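Local structure of MGS-M4 (Unidentified, 4Q3M) at residues K206-T211 with E250-S255; L220-I225 with D245-E250; A185-H190 with T211-A216; H41-M46 with V156-T161. The protein is an aldo-keto reductase of unknown substrate that probably reduces carbonyl compounds with a nicotinamide cofactor. All blocks are in the same frame, centred on the assembly; numbering follows the deposited sequence.

Contact 1: K206-T211 with E250-S255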
loop_
_atom_site.group_PDB
_atom_site.type_symbol
_atom_site.label_atom_id
_atom_site.label_comp_id
_atom_site.label_asym_id
_atom_site.label_seq_id
_atom_site.Cartn_x
_atom_site.Cartn_y
_atom_site.Cartn_z
ATOM N N LYS A 206 -24.688 18.724 -6.382
ATOM C CA LYS A 206 -25.696 19.675 -6.847
ATOM C C LYS A 206 -26.810 18.950 -7.594
ATOM O O LYS A 206 -27.967 19.369 -7.574
ATOM C CB LYS A 206 -25.059 20.736 -7.758
ATOM C CG LYS A 206 -25.483 20.629 -9.226
ATOM C CD LYS A 206 -24.708 21.557 -10.152
ATOM C CE LYS A 206 -23.233 21.192 -10.203
ATOM N NZ LYS A 206 -22.456 22.057 -11.133
ATOM N N LYS A 207 -26.446 17.848 -8.237
ATOM C CA LYS A 207 -27.323 17.162 -9.173
ATOM C C LYS A 207 -28.421 16.388 -8.456
ATOM O O LYS A 207 -29.539 16.262 -8.959
ATOM C CB LYS A 207 -26.493 16.226 -10.053
ATOM C CG LYS A 207 -27.261 15.465 -11.110
ATOM C CD LYS A 207 -26.294 14.650 -11.950
ATOM C CE LYS A 207 -27.014 13.735 -12.917
ATOM N NZ LYS A 207 -26.044 12.911 -13.688
ATOM N N HIS A 208 -28.100 15.886 -7.270
ATOM C CA HIS A 208 -29.027 15.048 -6.522
ATOM C C HIS A 208 -29.461 15.706 -5.215
ATOM O O HIS A 208 -30.116 15.073 -4.385
ATOM C CB HIS A 208 -28.389 13.685 -6.244
ATOM C CG HIS A 208 -27.877 13.001 -7.474
ATOM N ND1 HIS A 208 -28.711 12.404 -8.396
ATOM C CD2 HIS A 208 -26.617 12.826 -7.938
ATOM C CE1 HIS A 208 -27.986 11.887 -9.372
ATOM N NE2 HIS A 208 -26.713 12.129 -9.118
ATOM N N ASP A 209 -29.096 16.976 -5.048
ATOM C CA ASP A 209 -29.448 17.754 -3.860
ATOM C C ASP A 209 -28.999 17.042 -2.585
ATOM O O ASP A 209 -29.728 16.982 -1.595
ATOM C CB ASP A 209 -30.957 18.027 -3.825
ATOM C CG ASP A 209 -31.342 19.066 -2.788
ATOM O OD1 ASP A 209 -30.482 19.898 -2.428
ATOM O OD2 ASP A 209 -32.505 19.048 -2.332
ATOM N N LYS A 210 -27.789 16.496 -2.621
ATOM C CA LYS A 210 -27.245 15.770 -1.483
ATOM C C LYS A 210 -25.995 16.454 -0.951
ATOM O O LYS A 210 -25.534 17.449 -1.510
ATOM C CB LYS A 210 -26.926 14.324 -1.873
ATOM C CG LYS A 210 -28.145 13.495 -2.239
ATOM C CD LYS A 210 -29.035 13.272 -1.030
ATOM C CE LYS A 210 -30.226 12.397 -1.374
ATOM N NZ LYS A 210 -31.053 12.098 -0.174
ATOM N N THR A 211 -25.453 15.919 0.137
ATOM C CA THR A 211 -24.182 16.394 0.660
ATOM C C THR A 211 -23.058 15.561 0.060
ATOM O O THR A 211 -23.296 14.461 -0.439
ATOM C CB THR A 211 -24.126 16.317 2.198
ATOM O OG1 THR A 211 -24.052 14.946 2.610
ATOM C CG2 THR A 211 -25.357 16.966 2.812
ATOM N N GLU A 250 -24.526 6.656 -15.008
ATOM C CA GLU A 250 -23.250 6.245 -15.582
ATOM C C GLU A 250 -22.226 7.377 -15.629
ATOM O O GLU A 250 -21.061 7.178 -15.283
ATOM C CB GLU A 250 -23.464 5.684 -16.991
ATOM C CG GLU A 250 -22.180 5.480 -17.780
ATOM C CD GLU A 250 -22.422 4.822 -19.124
ATOM O OE1 GLU A 250 -23.590 4.770 -19.564
ATOM O OE2 GLU A 250 -21.442 4.356 -19.743
ATOM N N GLU A 251 -22.660 8.562 -16.051
ATOM C CA GLU A 251 -21.740 9.686 -16.194
ATOM C C GLU A 251 -21.262 10.177 -14.830
ATOM O O GLU A 251 -20.161 10.712 -14.712
ATOM C CB GLU A 251 -22.392 10.830 -16.980
ATOM C CG GLU A 251 -23.064 11.896 -16.129
ATOM C CD GLU A 251 -23.418 13.136 -16.926
ATOM O OE1 GLU A 251 -23.510 14.226 -16.323
ATOM O OE2 GLU A 251 -23.602 13.021 -18.157
ATOM N N ASP A 252 -22.086 9.988 -13.803
ATOM C CA ASP A 252 -21.682 10.307 -12.439
ATOM C C ASP A 252 -20.563 9.375 -12.001
ATOM O O ASP A 252 -19.529 9.820 -11.504
ATOM C CB ASP A 252 -22.862 10.198 -11.470
ATOM C CG ASP A 252 -23.806 11.381 -11.561
ATOM O OD1 ASP A 252 -23.353 12.480 -11.945
ATOM O OD2 ASP A 252 -25.001 11.213 -11.241
ATOM N N MET A 253 -20.781 8.079 -12.200
ATOM C CA MET A 253 -19.819 7.055 -11.811
ATOM C C MET A 253 -18.481 7.233 -12.519
ATOM O O MET A 253 -17.423 7.036 -11.922
ATOM C CB MET A 253 -20.383 5.664 -12.104
ATOM C CG MET A 253 -21.614 5.318 -11.286
ATOM S SD MET A 253 -21.256 5.252 -9.522
ATOM C CE MET A 253 -20.139 3.853 -9.464
ATOM N N LYS A 254 -18.534 7.610 -13.792
ATOM C CA LYS A 254 -17.320 7.823 -14.569
ATOM C C LYS A 254 -16.646 9.132 -14.168
ATOM O O LYS A 254 -15.442 9.304 -14.357
ATOM C CB LYS A 254 -17.631 7.819 -16.067
ATOM C CG LYS A 254 -16.707 6.927 -16.880
ATOM C CD LYS A 254 -16.655 5.522 -16.297
ATOM C CE LYS A 254 -15.763 4.608 -17.120
ATOM N NZ LYS A 254 -15.176 3.515 -16.294
ATOM N N SER A 255 -17.431 10.048 -13.610
ATOM C CA SER A 255 -16.901 11.315 -13.120
ATOM C C SER A 255 -16.236 11.120 -11.760
ATOM O O SER A 255 -15.233 11.762 -11.449
ATOM C CB SER A 255 -18.009 12.364 -13.026
ATOM O OG SER A 255 -17.474 13.657 -12.808
#
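K207 and H208 converge on the carboxylate of D252, forming a salt-bridge network and a His-carboxylate hydrogen bond that tie the end of helix 199-207 to the first turn of helix 250-257 on the outside of the TIM barrel. The lysine can be followed outward. Its CB heads for the other helix, and CG, anti to the backbone N (chi1 -178°), lies 3.9 Å above one face of the H208 ring, offset toward its rim. From there the chain is fully extended. CD comes level with the aspartate, 3.7 Å from both OD1 and OD2 of D252, and CE follows alongside OD2. NZ finally straddles the carboxylate, 3.2 Å from both OD1 and OD2 of D252; these two bonds are weak as hydrogen bonds but make a salt bridge. The same ammonium is also paired with D249, and E251 OE1 adds a long ion pair at 3.9 Å from K207 NZ. The histidine reaches D252 separately, its ring meeting F246 and resting on L248. With an alanine in place of D252, H208 NE2 would probably lose its acceptor and K207 one of its charged mates, leaving the lysine to the acidic residues around the start of helix 250-257. The imidazole bond is fairly straight (159°): H208 NE2 lies 2.9 Å from D252 OD2, with the oxygen practically in the ring plane, while the nitrogen approaches from above the carboxylate, 40° out of its plane.

Contact 2: L220-I225 with D245-E250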
loop_
_atom_site.group_PDB
_atom_site.type_symbol
_atom_site.label_atom_id
_atom_site.label_comp_id
_atom_site.label_asym_id
_atom_site.label_seq_id
_atom_site.Cartn_x
_atom_site.Cartn_y
_atom_site.Cartn_z
ATOM N N LEU A 220 -20.145 4.026 -3.243
ATOM C CA LEU A 220 -19.754 2.707 -2.763
ATOM C C LEU A 220 -20.927 1.735 -2.837
ATOM O O LEU A 220 -20.752 0.563 -3.176
ATOM C CB LEU A 220 -19.224 2.792 -1.331
ATOM C CG LEU A 220 -17.863 3.473 -1.166
ATOM C CD1 LEU A 220 -17.556 3.702 0.301
ATOM C CD2 LEU A 220 -16.770 2.640 -1.820
ATOM N N ILE A 221 -22.119 2.229 -2.515
ATOM C CA ILE A 221 -23.340 1.438 -2.622
ATOM C C ILE A 221 -23.548 0.958 -4.053
ATOM O O ILE A 221 -23.895 -0.201 -4.288
ATOM C CB ILE A 221 -24.583 2.240 -2.182
ATOM C CG1 ILE A 221 -24.421 2.756 -0.753
ATOM C CG2 ILE A 221 -25.834 1.392 -2.303
ATOM C CD1 ILE A 221 -24.374 1.669 0.278
ATOM N N GLU A 222 -23.325 1.859 -5.006
ATOM C CA GLU A 222 -23.485 1.546 -6.421
ATOM C C GLU A 222 -22.507 0.460 -6.864
ATOM O O GLU A 222 -22.808 -0.331 -7.759
ATOM C CB GLU A 222 -23.294 2.803 -7.275
ATOM C CG GLU A 222 -24.306 3.914 -7.012
ATOM C CD GLU A 222 -25.692 3.605 -7.552
ATOM O OE1 GLU A 222 -25.856 2.576 -8.240
ATOM O OE2 GLU A 222 -26.621 4.399 -7.289
ATOM N N ARG A 223 -21.339 0.424 -6.229
ATOM C CA ARG A 223 -20.319 -0.569 -6.552
ATOM C C ARG A 223 -20.519 -1.867 -5.777
ATOM O O ARG A 223 -19.629 -2.721 -5.752
ATOM C CB ARG A 223 -18.921 -0.015 -6.267
ATOM C CG ARG A 223 -18.505 1.149 -7.148
ATOM C CD ARG A 223 -17.104 1.615 -6.785
ATOM N NE ARG A 223 -16.114 0.558 -6.976
ATOM C CZ ARG A 223 -14.892 0.574 -6.452
ATOM N NH1 ARG A 223 -14.506 1.592 -5.697
ATOM N NH2 ARG A 223 -14.058 -0.432 -6.680
ATOM N N GLU A 224 -21.684 -2.004 -5.148
ATOM C CA GLU A 224 -22.017 -3.176 -4.337
ATOM C C GLU A 224 -20.975 -3.426 -3.247
ATOM O O GLU A 224 -20.610 -4.568 -2.970
ATOM C CB GLU A 224 -22.169 -4.416 -5.221
ATOM C CG GLU A 224 -23.321 -4.328 -6.210
ATOM C CD GLU A 224 -23.470 -5.580 -7.053
ATOM O OE1 GLU A 224 -22.487 -6.341 -7.171
ATOM O OE2 GLU A 224 -24.572 -5.804 -7.595
ATOM N N ILE A 225 -20.501 -2.343 -2.636
ATOM C CA ILE A 225 -19.525 -2.427 -1.557
ATOM C C ILE A 225 -20.152 -2.027 -0.225
ATOM O O ILE A 225 -20.798 -0.984 -0.124
ATOM C CB ILE A 225 -18.301 -1.527 -1.832
ATOM C CG1 ILE A 225 -17.533 -2.025 -3.058
ATOM C CG2 ILE A 225 -17.385 -1.473 -0.617
ATOM C CD1 ILE A 225 -16.297 -1.209 -3.375
ATOM N N ASP A 245 -32.618 7.011 -1.319
ATOM C CA ASP A 245 -33.726 7.712 -1.957
ATOM C C ASP A 245 -33.298 8.327 -3.285
ATOM O O ASP A 245 -34.030 9.120 -3.877
ATOM C CB ASP A 245 -34.285 8.793 -1.029
ATOM C CG ASP A 245 -33.246 9.826 -0.644
ATOM O OD1 ASP A 245 -32.039 9.508 -0.699
ATOM O OD2 ASP A 245 -33.637 10.957 -0.285
ATOM N N PHE A 246 -32.108 7.957 -3.749
ATOM C CA PHE A 246 -31.607 8.437 -5.031
ATOM C C PHE A 246 -30.582 7.472 -5.617
ATOM O O PHE A 246 -30.185 6.503 -4.969
ATOM C CB PHE A 246 -30.999 9.834 -4.884
ATOM C CG PHE A 246 -29.590 9.834 -4.359
ATOM C CD1 PHE A 246 -28.534 10.200 -5.177
ATOM C CD2 PHE A 246 -29.322 9.470 -3.050
ATOM C CE1 PHE A 246 -27.237 10.205 -4.700
ATOM C CE2 PHE A 246 -28.028 9.472 -2.567
ATOM C CZ PHE A 246 -26.985 9.842 -3.393
ATOM N N THR A 247 -30.156 7.748 -6.845
ATOM C CA THR A 247 -29.224 6.877 -7.550
ATOM C C THR A 247 -28.165 7.684 -8.294
ATOM O O THR A 247 -28.308 8.892 -8.479
ATOM C CB THR A 247 -29.961 5.968 -8.553
ATOM O OG1 THR A 247 -29.010 5.163 -9.261
ATOM C CG2 THR A 247 -30.750 6.804 -9.549
ATOM N N LEU A 248 -27.101 7.009 -8.716
ATOM C CA LEU A 248 -26.040 7.648 -9.486
ATOM C C LEU A 248 -25.957 7.042 -10.883
ATOM O O LEU A 248 -25.794 5.831 -11.030
ATOM C CB LEU A 248 -24.696 7.514 -8.768
ATOM C CG LEU A 248 -24.585 8.198 -7.403
ATOM C CD1 LEU A 248 -23.240 7.902 -6.761
ATOM C CD2 LEU A 248 -24.801 9.698 -7.537
ATOM N N ASP A 249 -26.068 7.884 -11.906
ATOM C CA ASP A 249 -26.051 7.402 -13.283
ATOM C C ASP A 249 -24.633 7.115 -13.765
ATOM O O ASP A 249 -23.664 7.311 -13.030
ATOM C CB ASP A 249 -26.742 8.404 -14.218
ATOM C CG ASP A 249 -26.162 9.806 -14.121
ATOM O OD1 ASP A 249 -24.927 9.954 -14.001
ATOM O OD2 ASP A 249 -26.953 10.771 -14.172
ATOM N N GLU A 250 -24.526 6.656 -15.008
ATOM C CA GLU A 250 -23.250 6.245 -15.582
ATOM C C GLU A 250 -22.226 7.377 -15.629
ATOM O O GLU A 250 -21.061 7.178 -15.283
ATOM C CB GLU A 250 -23.464 5.684 -16.991
ATOM C CG GLU A 250 -22.180 5.480 -17.780
ATOM C CD GLU A 250 -22.422 4.822 -19.124
ATOM O OE1 GLU A 250 -23.590 4.770 -19.564
ATOM O OE2 GLU A 250 -21.442 4.356 -19.743
#
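E222, in the last turn of helix 212-222, turns its carboxylate onto T247 and L248 of the segment leading into helix 250-257. The close part of the contact is on the leucine side. The glutamate chain bends at chi2 (-73°), which lays CG 4.0 Å from L248 CB and 4.1 Å from L248 CD1, while the leucine itself is buried against R218 and W219 of the glutamate's own helix. Beyond this apolar patch, OE2 takes the backbone N-H of L248, at 3.0 Å between L248 N and E222 OE2, from well above the carboxylate plane (54° out of it). The other side is looser: T247 is exposed, and its share is a single hydroxyl bond, T247 OG1 donating to E222 OE2 over 3.2 Å on the syn side, somewhat out of the carboxylate plane. Both donors come from the same face of the carboxylate. Just past the glutamate, a Schellman motif with E224 at C-prime ends the helix, I225 N reaching back to L220 O. Replacing E222 by a leucine would probably leave the amide of L248 and the hydroxyl of T247 without their shared acceptor, and R218 without this charged mate. Since OE2 is also salt-bridged to NE of R218, two hydrogen bonds and an arginine gather on one oxygen, which would be expected to favour the ionised carboxylate.

Contact 3: A185-H190 with T211-A216. With SO4 (sulfate ion), chain G.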
loop_
_atom_site.group_PDB
_atom_site.type_symbol
_atom_site.label_atom_id
_atom_site.label_comp_id
_atom_site.label_asym_id
_atom_site.label_seq_id
_atom_site.Cartn_x
_atom_site.Cartn_y
_atom_site.Cartn_z
ATOM N N ALA A 185 -13.276 3.959 6.486
ATOM C CA ALA A 185 -12.887 5.319 6.120
ATOM C C ALA A 185 -13.481 5.753 4.775
ATOM O O ALA A 185 -12.750 6.210 3.894
ATOM C CB ALA A 185 -11.368 5.445 6.088
ATOM N N PRO A 186 -14.810 5.622 4.609
ATOM C CA PRO A 186 -15.383 5.992 3.311
ATOM C C PRO A 186 -15.417 7.504 3.109
ATOM O O PRO A 186 -15.542 7.972 1.977
ATOM C CB PRO A 186 -16.796 5.420 3.382
ATOM C CG PRO A 186 -17.136 5.476 4.822
ATOM C CD PRO A 186 -15.855 5.215 5.568
ATOM N N LEU A 187 -15.312 8.253 4.202
ATOM C CA LEU A 187 -15.257 9.707 4.132
ATOM C C LEU A 187 -13.822 10.190 4.323
ATOM O O LEU A 187 -13.590 11.325 4.741
ATOM C CB LEU A 187 -16.177 10.334 5.181
ATOM C CG LEU A 187 -17.656 9.956 5.089
ATOM C CD1 LEU A 187 -18.491 10.799 6.042
ATOM C CD2 LEU A 187 -18.160 10.090 3.659
ATOM N N MET A 188 -12.873 9.307 4.020
ATOM C CA MET A 188 -11.440 9.589 4.111
ATOM C C MET A 188 -10.983 9.946 5.526
ATOM O O MET A 188 -9.937 10.569 5.703
ATOM C CB MET A 188 -11.051 10.712 3.143
ATOM C CG MET A 188 -11.145 10.322 1.675
ATOM S SD MET A 188 -10.578 11.619 0.558
ATOM C CE MET A 188 -8.872 11.789 1.074
ATOM N N SER A 189 -11.770 9.538 6.521
ATOM C CA SER A 189 -11.421 9.688 7.936
ATOM C C SER A 189 -10.961 11.096 8.309
ATOM O O SER A 189 -11.619 12.083 7.982
ATOM C CB SER A 189 -10.334 8.678 8.318
ATOM O OG SER A 189 -9.941 8.841 9.670
ATOM N N HIS A 190 -9.819 11.178 8.989
ATOM C CA HIS A 190 -9.273 12.452 9.450
ATOM C C HIS A 190 -8.835 13.339 8.287
ATOM O O HIS A 190 -8.592 14.532 8.464
ATOM C CB HIS A 190 -8.098 12.216 10.401
ATOM C CG HIS A 190 -6.945 11.498 9.773
ATOM N ND1 HIS A 190 -5.913 12.158 9.138
ATOM C CD2 HIS A 190 -6.660 10.177 9.678
ATOM C CE1 HIS A 190 -5.044 11.275 8.681
ATOM N NE2 HIS A 190 -5.473 10.066 8.996
ATOM N N THR A 211 -25.453 15.919 0.137
ATOM C CA THR A 211 -24.182 16.394 0.660
ATOM C C THR A 211 -23.058 15.561 0.060
ATOM O O THR A 211 -23.296 14.461 -0.439
ATOM C CB THR A 211 -24.126 16.317 2.198
ATOM O OG1 THR A 211 -24.052 14.946 2.610
ATOM C CG2 THR A 211 -25.357 16.966 2.812
ATOM N N ILE A 212 -21.841 16.090 0.101
ATOM C CA ILE A 212 -20.677 15.375 -0.416
ATOM C C ILE A 212 -20.469 13.998 0.244
ATOM O O ILE A 212 -20.200 13.023 -0.459
ATOM C CB ILE A 212 -19.390 16.226 -0.269
ATOM C CG1 ILE A 212 -19.420 17.400 -1.251
ATOM C CG2 ILE A 212 -18.149 15.381 -0.504
ATOM C CD1 ILE A 212 -18.147 18.212 -1.274
ATOM N N PRO A 213 -20.598 13.900 1.586
ATOM C CA PRO A 213 -20.475 12.557 2.169
ATOM C C PRO A 213 -21.527 11.568 1.663
ATOM O O PRO A 213 -21.176 10.438 1.326
ATOM C CB PRO A 213 -20.656 12.809 3.668
ATOM C CG PRO A 213 -20.223 14.208 3.864
ATOM C CD PRO A 213 -20.678 14.933 2.636
ATOM N N GLN A 214 -22.788 11.996 1.615
ATOM C CA GLN A 214 -23.882 11.161 1.119
ATOM C C GLN A 214 -23.571 10.603 -0.264
ATOM O O GLN A 214 -23.971 9.491 -0.610
ATOM C CB GLN A 214 -25.187 11.957 1.069
ATOM C CG GLN A 214 -25.798 12.248 2.425
ATOM C CD GLN A 214 -27.058 13.084 2.323
ATOM O OE1 GLN A 214 -27.147 13.995 1.499
ATOM N NE2 GLN A 214 -28.042 12.776 3.159
ATOM N N ILE A 215 -22.849 11.397 -1.046
ATOM C CA ILE A 215 -22.411 11.001 -2.373
ATOM C C ILE A 215 -21.388 9.875 -2.334
ATOM O O ILE A 215 -21.580 8.829 -2.959
ATOM C CB ILE A 215 -21.803 12.194 -3.122
ATOM C CG1 ILE A 215 -22.901 13.188 -3.517
ATOM C CG2 ILE A 215 -20.978 11.714 -4.308
ATOM C CD1 ILE A 215 -24.199 12.536 -3.963
ATOM N N ALA A 216 -20.300 10.100 -1.601
ATOM C CA ALA A 216 -19.215 9.131 -1.496
ATOM C C ALA A 216 -19.730 7.794 -0.983
ATOM O O ALA A 216 -19.249 6.734 -1.383
ATOM C CB ALA A 216 -18.119 9.663 -0.587
HETATM S S SO4 G . -14.978 7.908 8.022
HETATM O O1 SO4 G . -14.946 9.071 8.903
HETATM O O2 SO4 G . -14.404 6.758 8.712
HETATM O O3 SO4 G . -16.360 7.615 7.657
HETATM O O4 SO4 G . -14.204 8.192 6.817
#
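The turn that holds the sulfate, at the C-terminal mouth of the barrel just after strand 180-184, sends the side chain of L187 onto P213 in the first turn of helix 212-222. With CG anti to its own carbonyl carbon (chi1 -59°), the leucine brings both methyls to the proline: CD2 lies 3.7 Å and CD1 3.8 Å from P213 CB. The forked end of L187 thus closes on CB of the proline, CD2 also reaching its CA, and the two side chains meet at about a right angle. One helical turn further on, the methyl of A216 closes the patch, 4.0 Å from the carbonyl oxygen of P186. N240 of helix 234-241 touches both L187 and P213. In this eight-stranded alpha/beta barrel, the loop after the seventh strand is a recognised cofactor-binding element of aldo-keto reductases, and here A185 to M188 form a type I beta turn. The backbone N-H groups of L187 and S189 converge on one sulfate oxygen, each N 2.8 Å from SO4 O4, and K230 gives a further backbone N-H to the ion. The sulfate probably comes from the crystallisation liquor; its position is consistent with the site where relatives hold the diphosphate of NADP. Across the contact, the helix start is fixed by a capping box: T211 N donates almost straight (168°) to Q214 OE1 at 2.9 Å, and Q214 N returns a weak bond of 3.4 Å to T211 OG1. The amide of Q214 is held at its other end by NE2 bonding to the backbone oxygen of Q239.

Contact 4: H41-M46 with V156-T161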
loop_
_atom_site.group_PDB
_atom_site.type_symbol
_atom_site.label_atom_id
_atom_site.label_comp_id
_atom_site.label_asym_id
_atom_site.label_seq_id
_atom_site.Cartn_x
_atom_site.Cartn_y
_atom_site.Cartn_z
ATOM N N HIS A 41 -26.799 -2.287 11.298
ATOM C CA HIS A 41 -25.439 -2.797 11.184
ATOM C C HIS A 41 -24.482 -1.943 12.011
ATOM O O HIS A 41 -24.371 -0.737 11.800
ATOM C CB HIS A 41 -25.008 -2.827 9.715
ATOM C CG HIS A 41 -23.599 -3.290 9.498
ATOM N ND1 HIS A 41 -22.912 -3.049 8.329
ATOM C CD2 HIS A 41 -22.754 -3.987 10.295
ATOM C CE1 HIS A 41 -21.702 -3.570 8.415
ATOM N NE2 HIS A 41 -21.580 -4.145 9.598
ATOM N N ILE A 42 -23.800 -2.577 12.960
ATOM C CA ILE A 42 -22.842 -1.882 13.813
ATOM C C ILE A 42 -21.458 -2.513 13.688
ATOM O O ILE A 42 -21.312 -3.732 13.781
ATOM C CB ILE A 42 -23.281 -1.902 15.290
ATOM C CG1 ILE A 42 -24.721 -1.405 15.432
ATOM C CG2 ILE A 42 -22.339 -1.059 16.137
ATOM C CD1 ILE A 42 -24.900 0.060 15.098
ATOM N N ASP A 43 -20.445 -1.679 13.476
ATOM C CA ASP A 43 -19.082 -2.161 13.289
ATOM C C ASP A 43 -18.162 -1.697 14.416
ATOM O O ASP A 43 -17.937 -0.499 14.591
ATOM C CB ASP A 43 -18.535 -1.691 11.939
ATOM C CG ASP A 43 -17.141 -2.218 11.658
ATOM O OD1 ASP A 43 -17.026 -3.302 11.048
ATOM O OD2 ASP A 43 -16.161 -1.546 12.042
ATOM N N THR A 44 -17.629 -2.650 15.175
ATOM C CA THR A 44 -16.732 -2.331 16.280
ATOM C C THR A 44 -15.484 -3.212 16.263
ATOM O O THR A 44 -15.263 -3.970 15.318
ATOM C CB THR A 44 -17.442 -2.480 17.643
ATOM O OG1 THR A 44 -16.553 -2.083 18.695
ATOM C CG2 THR A 44 -17.885 -3.918 17.870
ATOM N N ALA A 45 -14.671 -3.095 17.310
ATOM C CA ALA A 45 -13.448 -3.881 17.450
ATOM C C ALA A 45 -12.939 -3.809 18.886
ATOM O O ALA A 45 -13.307 -2.904 19.634
ATOM C CB ALA A 45 -12.379 -3.395 16.482
ATOM N N MET A 46 -12.091 -4.759 19.265
ATOM C CA MET A 46 -11.590 -4.796 20.635
ATOM C C MET A 46 -10.635 -3.635 20.905
ATOM O O MET A 46 -10.548 -3.159 22.036
ATOM C CB MET A 46 -10.912 -6.140 20.935
ATOM C CG MET A 46 -9.421 -6.225 20.622
ATOM S SD MET A 46 -8.328 -5.599 21.919
ATOM C CE MET A 46 -9.178 -6.164 23.391
ATOM N N VAL A 156 -15.543 -11.765 3.952
ATOM C CA VAL A 156 -15.469 -10.308 3.962
ATOM C C VAL A 156 -14.029 -9.814 4.086
ATOM O O VAL A 156 -13.250 -10.342 4.880
ATOM C CB VAL A 156 -16.309 -9.710 5.121
ATOM C CG1 VAL A 156 -16.052 -8.216 5.271
ATOM C CG2 VAL A 156 -17.793 -9.982 4.911
ATOM N N ASN A 157 -13.677 -8.809 3.287
ATOM C CA ASN A 157 -12.398 -8.124 3.429
ATOM C C ASN A 157 -12.607 -6.626 3.635
ATOM O O ASN A 157 -12.889 -5.895 2.685
ATOM C CB ASN A 157 -11.511 -8.371 2.205
ATOM C CG ASN A 157 -10.112 -7.802 2.373
ATOM O OD1 ASN A 157 -9.661 -7.547 3.491
ATOM N ND2 ASN A 157 -9.417 -7.601 1.259
ATOM N N GLN A 158 -12.478 -6.171 4.877
ATOM C CA GLN A 158 -12.679 -4.760 5.190
ATOM C C GLN A 158 -11.391 -3.961 5.016
ATOM O O GLN A 158 -10.441 -4.123 5.783
ATOM C CB GLN A 158 -13.210 -4.588 6.615
ATOM C CG GLN A 158 -13.482 -3.138 6.983
ATOM C CD GLN A 158 -13.944 -2.967 8.416
ATOM O OE1 GLN A 158 -13.382 -2.172 9.169
ATOM N NE2 GLN A 158 -14.978 -3.709 8.799
ATOM N N VAL A 159 -11.366 -3.095 4.009
ATOM C CA VAL A 159 -10.180 -2.296 3.720
ATOM C C VAL A 159 -10.521 -0.829 3.483
ATOM O O VAL A 159 -11.662 -0.489 3.162
ATOM C CB VAL A 159 -9.424 -2.830 2.487
ATOM C CG1 VAL A 159 -8.800 -4.187 2.786
ATOM C CG2 VAL A 159 -10.357 -2.912 1.288
ATOM N N GLU A 160 -9.522 0.033 3.646
ATOM C CA GLU A 160 -9.672 1.457 3.374
ATOM C C GLU A 160 -10.053 1.685 1.919
ATOM O O GLU A 160 -9.279 1.381 1.011
ATOM C CB GLU A 160 -8.382 2.210 3.700
ATOM C CG GLU A 160 -8.381 3.658 3.233
ATOM C CD GLU A 160 -6.992 4.264 3.211
ATOM O OE1 GLU A 160 -6.071 3.668 3.807
ATOM O OE2 GLU A 160 -6.821 5.335 2.588
ATOM N N THR A 161 -11.250 2.214 1.700
ATOM C CA THR A 161 -11.739 2.452 0.350
ATOM C C THR A 161 -12.579 3.722 0.285
ATOM O O THR A 161 -13.580 3.856 0.990
ATOM C CB THR A 161 -12.574 1.264 -0.166
ATOM O OG1 THR A 161 -11.828 0.050 -0.022
ATOM C CG2 THR A 161 -12.937 1.462 -1.629
#
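The carboxylate of D43 and the amide of Q158 reach toward each other from opposite walls of the barrel, their planes turned 53° against each other. Q158 NE2 comes to D43 OD1 from above the carboxylate, 35° out of its plane, and the oxygen in turn lies somewhat tilted from the amide plane. The hydrogen bond between Q158 NE2 and D43 OD1 is 3.1 Å long and somewhat bent. Each residue holds CG anti to its backbone N (D43 chi1 -177°), and the glutamine chain stays extended, which lets the two side chains bridge the 10.6 Å between D43 CA and Q158 CA. Neither is held by this bond alone. D43 OD2 is salt-bridged to K73, and Q158 NE2 also donates to E182 OE1, so the amide nitrogen serves two acidic neighbours. I228 packs against both side chains, and both are buried. Joining the second and sixth strands of the barrel, the pair belongs to the polar interior of the TIM barrel; the linked D43 and K73 fit the aspartate-lysine pair of the aldo-keto reductase catalytic tetrad, and Q158 probably corresponds to the glutamine that meets the nicotinamide in relatives.

Overall arrangement
Along the chain, contact 4 comes first, bridging strands 41-43 and 156-160 at the heart of the barrel. The other three follow and share elements: contacts 2 and 3 use opposite ends of helix 212-222, and contacts 1 and 2 meet at the start of helix 250-257, their centres about 10 Å apart. Contact 3 closes before contact 2 opens, contact 2 lies between the two segments of contact 1, and the segments of contacts 1 and 3 interleave, sharing T211. Contact 4 lies about 26 Å, centre to centre, from contact 1, but L220 of contact 2 packs on T161. The series thus runs from the probable catalytic interior, past the likely cofactor turn of contact 3, to the outer helices.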